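Local coordinates for programmed cell death 6-interacting protein (Homo sapiens, PDB 5WA1) that takes part in multivesicular body biogenesis, membrane repair and cytokinesis, and binds ESCRT-III subunits of the CHMP4 family through the Bro1 domain seen here, at residues C111-W116 with K131-S136; E65-L70 with L90-Q95. One frame throughout, in Å; residues are numbered along the deposited sequence.

Contact 1 of 2, residues C111-W116 with K131-S136; sequences CLTFTW and KLALAS
Two short antiparallel strands, Phe114 to Trp116 and Lys131 to Leu134, form the small two-stranded sheet of the mostly helical Bro1 domain. Phe114 with Leu134 and Trp116 with Leu132 are hydrogen-bonded pairs; Thr115 with Ala133 between them is a non-hydrogen-bonded pair. Phe114 N gives to Leu134 O over 3.0 Å, coming from above the carbonyl plane. Leu134 N returns a bond to Phe114 O. Trp116 N to Leu132 O is the straightest of the four, with 171° at the hydrogen. Leu132 N meets Trp116 O at 2.9 Å, nearly in line with the C=O bond.

Thr115 and Ala133 share one face of the ladder. Thr115 OG1 sits 3.2 Å from Ala133 CB, a close van der Waals contact of hydroxyl oxygen and methyl. Thr113 CG2, anti to its backbone N, packs on the same methyl at 3.8 Å. The other face carries Phe114, Trp116, Leu132 and Leu134. There the Phe114 ring brings CD2 to 3.4 Å from Ser136 O, obliquely. Trp116 NE1 bonds to Glu140 of helix 137-157, and the indole meets Tyr139 edge-to-face. Beyond the strand pairs, Ala135 CA makes a CA-H...O contact of 3.0 Å with Leu112 O.

The four hydrogen bonds across the strands are all backbone to backbone, while Phe114, Trp116 and Leu134 pack on helix 137-157.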
ATOM      1  N   CYS A 111      12.554  28.640  14.579  1.00138.62           N
ATOM      2  CA  CYS A 111      13.569  28.011  13.740  1.00144.58           C
ATOM      3  C   CYS A 111      13.604  26.519  14.047  1.00137.87           C
ATOM      4  O   CYS A 111      14.076  26.101  15.109  1.00141.42           O
ATOM      5  CB  CYS A 111      14.933  28.661  13.955  1.00156.37           C
ATOM      6  SG  CYS A 111      15.503  28.749  15.669  1.00169.20           S
ATOM      7  N   LEU A 112      13.090  25.721  13.117  1.00122.47           N
ATOM      8  CA  LEU A 112      13.073  24.269  13.233  1.00110.18           C
ATOM      9  C   LEU A 112      13.348  23.708  11.853  1.00 96.93           C
ATOM     10  O   LEU A 112      12.582  23.973  10.928  1.00 97.21           O
ATOM     11  CB  LEU A 112      11.723  23.764  13.747  1.00115.73           C
ATOM     12  CG  LEU A 112      11.593  23.312  15.201  1.00118.49           C
ATOM     13  CD1 LEU A 112      10.179  22.822  15.457  1.00116.26           C
ATOM     14  CD2 LEU A 112      12.602  22.224  15.508  1.00115.20           C
ATOM     15  N   THR A 113      14.431  22.946  11.705  1.00 96.58           N
ATOM     16  CA  THR A 113      14.814  22.382  10.414  1.00 92.32           C
ATOM     17  C   THR A 113      14.794  20.862  10.486  1.00 79.12           C
ATOM     18  O   THR A 113      15.541  20.252  11.259  1.00 74.45           O
ATOM     19  CB  THR A 113      16.192  22.877   9.973  1.00 91.70           C
ATOM     20  OG1 THR A 113      16.122  24.278   9.676  1.00 90.98           O
ATOM     21  CG2 THR A 113      16.644  22.127   8.729  1.00 83.35           C
ATOM     22  N   PHE A 114      13.949  20.254   9.667  1.00 68.01           N
ATOM     23  CA  PHE A 114      13.864  18.806   9.579  1.00 68.35           C
ATOM     24  C   PHE A 114      14.644  18.343   8.359  1.00 71.17           C
ATOM     25  O   PHE A 114      14.467  18.880   7.258  1.00 67.50           O
ATOM     26  CB  PHE A 114      12.411  18.348   9.498  1.00 68.54           C
ATOM     27  CG  PHE A 114      11.536  18.938  10.566  1.00 72.72           C
ATOM     28  CD1 PHE A 114      11.507  18.394  11.840  1.00 73.39           C
ATOM     29  CD2 PHE A 114      10.743  20.041  10.292  1.00 73.08           C
ATOM     30  CE1 PHE A 114      10.696  18.941  12.824  1.00 82.08           C
ATOM     31  CE2 PHE A 114       9.933  20.594  11.266  1.00 76.44           C
ATOM     32  CZ  PHE A 114       9.909  20.044  12.534  1.00 83.67           C
ATOM     33  N   THR A 115      15.527  17.373   8.567  1.00 71.36           N
ATOM     34  CA  THR A 115      16.349  16.808   7.509  1.00 74.81           C
ATOM     35  C   THR A 115      15.940  15.360   7.306  1.00 64.91           C
ATOM     36  O   THR A 115      15.966  14.571   8.255  1.00 67.09           O
ATOM     37  CB  THR A 115      17.833  16.903   7.857  1.00 80.35           C
ATOM     38  OG1 THR A 115      18.181  18.276   8.053  1.00 78.63           O
ATOM     39  CG2 THR A 115      18.679  16.325   6.735  1.00 83.65           C
ATOM     40  N   TRP A 116      15.568  15.020   6.074  1.00 58.23           N
ATOM     41  CA  TRP A 116      15.103  13.686   5.726  1.00 60.65           C
ATOM     42  C   TRP A 116      15.853  13.194   4.500  1.00 59.30           C
ATOM     43  O   TRP A 116      16.215  13.975   3.615  1.00 61.47           O
ATOM     44  CB  TRP A 116      13.603  13.666   5.440  1.00 63.49           C
ATOM     45  CG  TRP A 116      12.760  13.841   6.656  1.00 63.29           C
ATOM     46  CD1 TRP A 116      12.467  15.012   7.293  1.00 62.38           C
ATOM     47  CD2 TRP A 116      12.085  12.806   7.380  1.00 54.20           C
ATOM     48  NE1 TRP A 116      11.653  14.771   8.375  1.00 60.82           N
ATOM     49  CE2 TRP A 116      11.404  13.424   8.451  1.00 61.58           C
ATOM     50  CE3 TRP A 116      11.991  11.419   7.231  1.00 58.04           C
ATOM     51  CZ2 TRP A 116      10.638  12.702   9.364  1.00 59.69           C
ATOM     52  CZ3 TRP A 116      11.228  10.703   8.142  1.00 57.44           C
ATOM     53  CH2 TRP A 116      10.566  11.346   9.194  1.00 55.42           C
ATOM     54  N   LYS A 131      19.615  13.918   0.495  1.00 80.51           N
ATOM     55  CA  LYS A 131      18.961  14.478   1.665  1.00 82.33           C
ATOM     56  C   LYS A 131      18.278  15.788   1.297  1.00 85.45           C
ATOM     57  O   LYS A 131      18.633  16.443   0.312  1.00 92.44           O
ATOM     58  CB  LYS A 131      19.967  14.728   2.798  1.00 94.07           C
ATOM     59  CG  LYS A 131      20.653  13.487   3.339  1.00105.10           C
ATOM     60  CD  LYS A 131      21.639  13.861   4.440  1.00114.85           C
ATOM     61  CE  LYS A 131      22.205  12.631   5.138  1.00120.68           C
ATOM     62  NZ  LYS A 131      23.149  12.999   6.231  1.00122.63           N
ATOM     63  N   LEU A 132      17.293  16.170   2.107  1.00 80.35           N
ATOM     64  CA  LEU A 132      16.656  17.477   1.983  1.00 81.69           C
ATOM     65  C   LEU A 132      16.320  18.006   3.370  1.00 72.18           C
ATOM     66  O   LEU A 132      15.716  17.295   4.179  1.00 66.02           O
ATOM     67  CB  LEU A 132      15.392  17.400   1.119  1.00 76.85           C
ATOM     68  CG  LEU A 132      14.524  18.663   1.101  1.00 74.92           C
ATOM     69  CD1 LEU A 132      15.318  19.881   0.622  1.00 83.72           C
ATOM     70  CD2 LEU A 132      13.279  18.450   0.249  1.00 71.57           C
ATOM     71  N   ALA A 133      16.702  19.253   3.637  1.00 77.68           N
ATOM     72  CA  ALA A 133      16.427  19.903   4.911  1.00 80.51           C
ATOM     73  C   ALA A 133      15.556  21.125   4.672  1.00 85.47           C
ATOM     74  O   ALA A 133      15.891  21.976   3.842  1.00 92.22           O
ATOM     75  CB  ALA A 133      17.724  20.300   5.617  1.00 76.68           C
ATOM     76  N   LEU A 134      14.437  21.209   5.389  1.00 79.85           N
ATOM     77  CA  LEU A 134      13.514  22.325   5.250  1.00 80.16           C
ATOM     78  C   LEU A 134      12.983  22.740   6.613  1.00 81.33           C
ATOM     79  O   LEU A 134      12.718  21.894   7.474  1.00 77.52           O
ATOM     80  CB  LEU A 134      12.342  21.971   4.331  1.00 75.15           C
ATOM     81  CG  LEU A 134      12.674  21.771   2.852  1.00 83.53           C
ATOM     82  CD1 LEU A 134      11.463  21.250   2.107  1.00 74.47           C
ATOM     83  CD2 LEU A 134      13.162  23.078   2.244  1.00 94.94           C
ATOM     84  N   ALA A 135      12.827  24.051   6.800  1.00 85.03           N
ATOM     85  CA  ALA A 135      12.183  24.596   7.996  1.00 75.49           C
ATOM     86  C   ALA A 135      10.677  24.694   7.741  1.00 90.00           C
ATOM     87  O   ALA A 135      10.107  25.770   7.539  1.00 98.45           O
ATOM     88  CB  ALA A 135      12.792  25.949   8.362  1.00 84.01           C
ATOM     89  N   SER A 136      10.030  23.526   7.743  1.00 84.83           N
ATOM     90  CA  SER A 136       8.615  23.446   7.397  1.00 90.56           C
ATOM     91  C   SER A 136       7.944  22.302   8.142  1.00 92.09           C
ATOM     92  O   SER A 136       8.399  21.155   8.071  1.00 77.30           O
ATOM     93  CB  SER A 136       8.428  23.263   5.889  1.00 94.52           C
ATOM     94  OG  SER A 136       7.051  23.256   5.544  1.00 96.95           O
TER

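Contact 2 of 2, residues E65-L70 with L90-Q95; sequences EELSKL and LRYYDQ
The Tyr92 ring meets helix 56-75 through two leucines. Leu67 CD1 lies at its edge, near the ring plane, 3.9 Å from Tyr92 CE1. Leu70 CD2 is also at the edge and in plane. With Leu70 CG anti to the backbone N (chi1 173°), that carbon comes in obliquely, 3.8 Å from Tyr92 CD1. The second flat group is the Arg91 guanidinium. One of its faces carries Leu70 CD2, which is 3.8 Å from Arg91 NE. The arginine chain is extended from CG to NE, and its CD also touches the leucine.

Leu70 thus touches both Arg91 and Tyr92, with CD2 reaching the backbone at Tyr92 CA, 3.7 Å away. Leu67 CD1 also packs on Gln95 CG at 3.6 Å. No hydrogen bond joins the two segments. The polar ends turn to other partners: Tyr92 OH bonds to Glu140, Gln95 NE2 to Asp374, and Gln95 OE1 accepts from Leu375 N.

The axes of segments 65-70 and 90-95 are 10.7 Å apart, with 136° between their N-to-C directions. This is a buried, largely apolar contact between two helices that run in roughly opposite directions, one piece of the helical Bro1 domain.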
ATOM      1  N   GLU A  65       8.410  18.982  25.906  1.00 99.71           N
ATOM      2  CA  GLU A  65       9.392  17.942  26.190  1.00 96.34           C
ATOM      3  C   GLU A  65       8.867  16.566  25.800  1.00 84.50           C
ATOM      4  O   GLU A  65       9.628  15.714  25.322  1.00 82.28           O
ATOM      5  CB  GLU A  65       9.758  17.964  27.672  1.00 97.76           C
ATOM      6  CG  GLU A  65      11.141  17.430  27.947  1.00109.84           C
ATOM      7  CD  GLU A  65      12.214  18.317  27.358  1.00118.55           C
ATOM      8  OE1 GLU A  65      12.205  19.531  27.661  1.00115.08           O
ATOM      9  OE2 GLU A  65      13.049  17.807  26.580  1.00123.32           O
ATOM     10  N   GLU A  66       7.572  16.323  26.005  1.00 85.04           N
ATOM     11  CA  GLU A  66       6.994  15.040  25.614  1.00 83.93           C
ATOM     12  C   GLU A  66       6.881  14.909  24.101  1.00 77.83           C
ATOM     13  O   GLU A  66       6.914  13.791  23.577  1.00 71.18           O
ATOM     14  CB  GLU A  66       5.623  14.851  26.264  1.00101.27           C
ATOM     15  CG  GLU A  66       5.684  14.472  27.737  1.00122.01           C
ATOM     16  CD  GLU A  66       6.451  13.181  27.974  1.00129.91           C
ATOM     17  OE1 GLU A  66       7.513  13.231  28.632  1.00132.02           O
ATOM     18  OE2 GLU A  66       5.995  12.120  27.495  1.00127.46           O
ATOM     19  N   LEU A  67       6.743  16.028  23.385  1.00 74.24           N
ATOM     20  CA  LEU A  67       6.642  15.951  21.934  1.00 82.86           C
ATOM     21  C   LEU A  67       7.991  15.624  21.305  1.00 79.75           C
ATOM     22  O   LEU A  67       8.066  14.830  20.359  1.00 66.47           O
ATOM     23  CB  LEU A  67       6.093  17.257  21.363  1.00 85.26           C
ATOM     24  CG  LEU A  67       6.035  17.207  19.831  1.00 81.96           C
ATOM     25  CD1 LEU A  67       5.128  16.073  19.357  1.00 84.30           C
ATOM     26  CD2 LEU A  67       5.605  18.533  19.240  1.00 87.75           C
ATOM     27  N   SER A  68       9.062  16.234  21.813  1.00 74.86           N
ATOM     28  CA  SER A  68      10.398  15.903  21.327  1.00 75.91           C
ATOM     29  C   SER A  68      10.721  14.440  21.602  1.00 68.61           C
ATOM     30  O   SER A  68      11.305  13.752  20.754  1.00 68.76           O
ATOM     31  CB  SER A  68      11.440  16.821  21.981  1.00 75.42           C
ATOM     32  OG  SER A  68      12.657  16.799  21.242  1.00 76.64           O
ATOM     33  N   LYS A  69      10.347  13.951  22.789  1.00 71.76           N
ATOM     34  CA  LYS A  69      10.508  12.537  23.101  1.00 68.84           C
ATOM     35  C   LYS A  69       9.713  11.674  22.134  1.00 69.23           C
ATOM     36  O   LYS A  69      10.208  10.646  21.655  1.00 67.04           O
ATOM     37  CB  LYS A  69      10.072  12.279  24.543  1.00 72.07           C
ATOM     38  CG  LYS A  69       9.967  10.816  24.940  1.00 71.38           C
ATOM     39  CD  LYS A  69       9.550  10.706  26.408  1.00 90.17           C
ATOM     40  CE  LYS A  69       9.289   9.267  26.828  1.00 93.90           C
ATOM     41  NZ  LYS A  69       8.900   9.184  28.266  1.00101.21           N
ATOM     42  N   LEU A  70       8.485  12.094  21.817  1.00 65.39           N
ATOM     43  CA  LEU A  70       7.646  11.331  20.899  1.00 62.66           C
ATOM     44  C   LEU A  70       8.264  11.265  19.510  1.00 68.27           C
ATOM     45  O   LEU A  70       8.180  10.229  18.841  1.00 57.96           O
ATOM     46  CB  LEU A  70       6.241  11.935  20.833  1.00 63.34           C
ATOM     47  CG  LEU A  70       5.286  11.340  19.786  1.00 65.06           C
ATOM     48  CD1 LEU A  70       5.125   9.840  19.997  1.00 64.93           C
ATOM     49  CD2 LEU A  70       3.931  12.038  19.821  1.00 62.90           C
ATOM     50  N   LEU A  90       1.692   6.917  14.029  1.00 47.94           N
ATOM     51  CA  LEU A  90       0.383   7.530  13.830  1.00 53.09           C
ATOM     52  C   LEU A  90       0.132   8.623  14.856  1.00 56.55           C
ATOM     53  O   LEU A  90      -0.355   9.710  14.519  1.00 55.97           O
ATOM     54  CB  LEU A  90      -0.710   6.472  13.916  1.00 51.54           C
ATOM     55  CG  LEU A  90      -0.649   5.393  12.838  1.00 54.54           C
ATOM     56  CD1 LEU A  90      -1.752   4.378  13.067  1.00 55.99           C
ATOM     57  CD2 LEU A  90      -0.749   6.021  11.464  1.00 51.79           C
ATOM     58  N   ARG A  91       0.460   8.349  16.120  1.00 56.41           N
ATOM     59  CA  ARG A  91       0.275   9.349  17.163  1.00 55.82           C
ATOM     60  C   ARG A  91       1.107  10.594  16.883  1.00 66.36           C
ATOM     61  O   ARG A  91       0.627  11.723  17.055  1.00 58.30           O
ATOM     62  CB  ARG A  91       0.632   8.759  18.527  1.00 57.53           C
ATOM     63  CG  ARG A  91       0.481   9.759  19.668  1.00 65.15           C
ATOM     64  CD  ARG A  91       1.130   9.273  20.958  1.00 71.99           C
ATOM     65  NE  ARG A  91       1.250  10.360  21.929  1.00 80.86           N
ATOM     66  CZ  ARG A  91       1.928  10.281  23.069  1.00 81.53           C
ATOM     67  NH1 ARG A  91       2.554   9.158  23.399  1.00 82.42           N
ATOM     68  NH2 ARG A  91       1.983  11.330  23.880  1.00 77.72           N
ATOM     69  N   TYR A  92       2.354  10.414  16.441  1.00 54.65           N
ATOM     70  CA  TYR A  92       3.195  11.577  16.182  1.00 62.77           C
ATOM     71  C   TYR A  92       2.677  12.381  14.991  1.00 58.81           C
ATOM     72  O   TYR A  92       2.772  13.613  14.996  1.00 60.22           O
ATOM     73  CB  TYR A  92       4.650  11.142  15.977  1.00 56.46           C
ATOM     74  CG  TYR A  92       5.594  12.270  15.635  1.00 59.34           C
ATOM     75  CD1 TYR A  92       5.859  13.283  16.554  1.00 62.62           C
ATOM     76  CD2 TYR A  92       6.216  12.332  14.393  1.00 57.82           C
ATOM     77  CE1 TYR A  92       6.715  14.324  16.245  1.00 72.46           C
ATOM     78  CE2 TYR A  92       7.078  13.375  14.073  1.00 60.51           C
ATOM     79  CZ  TYR A  92       7.322  14.367  15.003  1.00 67.36           C
ATOM     80  OH  TYR A  92       8.173  15.405  14.701  1.00 64.96           O
ATOM     81  N   TYR A  93       2.103  11.716  13.983  1.00 57.56           N
ATOM     82  CA  TYR A  93       1.474  12.452  12.889  1.00 52.52           C
ATOM     83  C   TYR A  93       0.279  13.258  13.380  1.00 55.20           C
ATOM     84  O   TYR A  93       0.112  14.423  13.002  1.00 60.97           O
ATOM     85  CB  TYR A  93       1.041  11.497  11.771  1.00 49.77           C
ATOM     86  CG  TYR A  93       0.407  12.216  10.606  1.00 57.22           C
ATOM     87  CD1 TYR A  93       1.187  12.875   9.667  1.00 49.40           C
ATOM     88  CD2 TYR A  93      -0.976  12.250  10.450  1.00 63.32           C
ATOM     89  CE1 TYR A  93       0.613  13.541   8.599  1.00 57.20           C
ATOM     90  CE2 TYR A  93      -1.561  12.910   9.379  1.00 58.50           C
ATOM     91  CZ  TYR A  93      -0.761  13.553   8.459  1.00 60.06           C
ATOM     92  OH  TYR A  93      -1.334  14.217   7.396  1.00 69.94           O
ATOM     93  N   ASP A  94      -0.566  12.657  14.222  1.00 64.63           N
ATOM     94  CA  ASP A  94      -1.695  13.392  14.784  1.00 62.90           C
ATOM     95  C   ASP A  94      -1.226  14.606  15.576  1.00 67.04           C
ATOM     96  O   ASP A  94      -1.829  15.681  15.492  1.00 69.42           O
ATOM     97  CB  ASP A  94      -2.535  12.481  15.681  1.00 70.51           C
ATOM     98  CG  ASP A  94      -3.370  11.486  14.897  1.00 85.93           C
ATOM     99  OD1 ASP A  94      -3.509  11.656  13.667  1.00 89.05           O
ATOM    100  OD2 ASP A  94      -3.898  10.538  15.519  1.00 88.00           O
ATOM    101  N   GLN A  95      -0.148  14.455  16.346  1.00 69.34           N
ATOM    102  CA  GLN A  95       0.286  15.545  17.210  1.00 70.88           C
ATOM    103  C   GLN A  95       0.785  16.728  16.389  1.00 71.63           C
ATOM    104  O   GLN A  95       0.436  17.878  16.678  1.00 83.90           O
ATOM    105  CB  GLN A  95       1.361  15.050  18.176  1.00 67.18           C
ATOM    106  CG  GLN A  95       1.569  15.954  19.385  1.00 81.65           C
ATOM    107  CD  GLN A  95       0.288  16.197  20.158  1.00 81.96           C
ATOM    108  OE1 GLN A  95      -0.089  15.409  21.029  1.00 79.95           O
ATOM    109  NE2 GLN A  95      -0.390  17.297  19.843  1.00 82.19           N
TER

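Both contacts lie within the Bro1 domain, on the same side of the chain's centre. Their centres are about 17 Å apart, and their nearest atoms about 5 Å, without touching. Along the chain they are in series: contact 2 pairs helices 56-75 and 83-97, then contact 1 pairs strands 114-117 and 131-134. Helix 137-157 follows directly and touches both. Its Glu140 bonds to Trp116 of contact 1 through one carboxylate oxygen and to Tyr92 of contact 2 through the other. Arg71 of helix 56-75 also touches Phe114, Trp116 and Tyr92. Glu140 and Arg71 thus connect the small sheet with the helix pair.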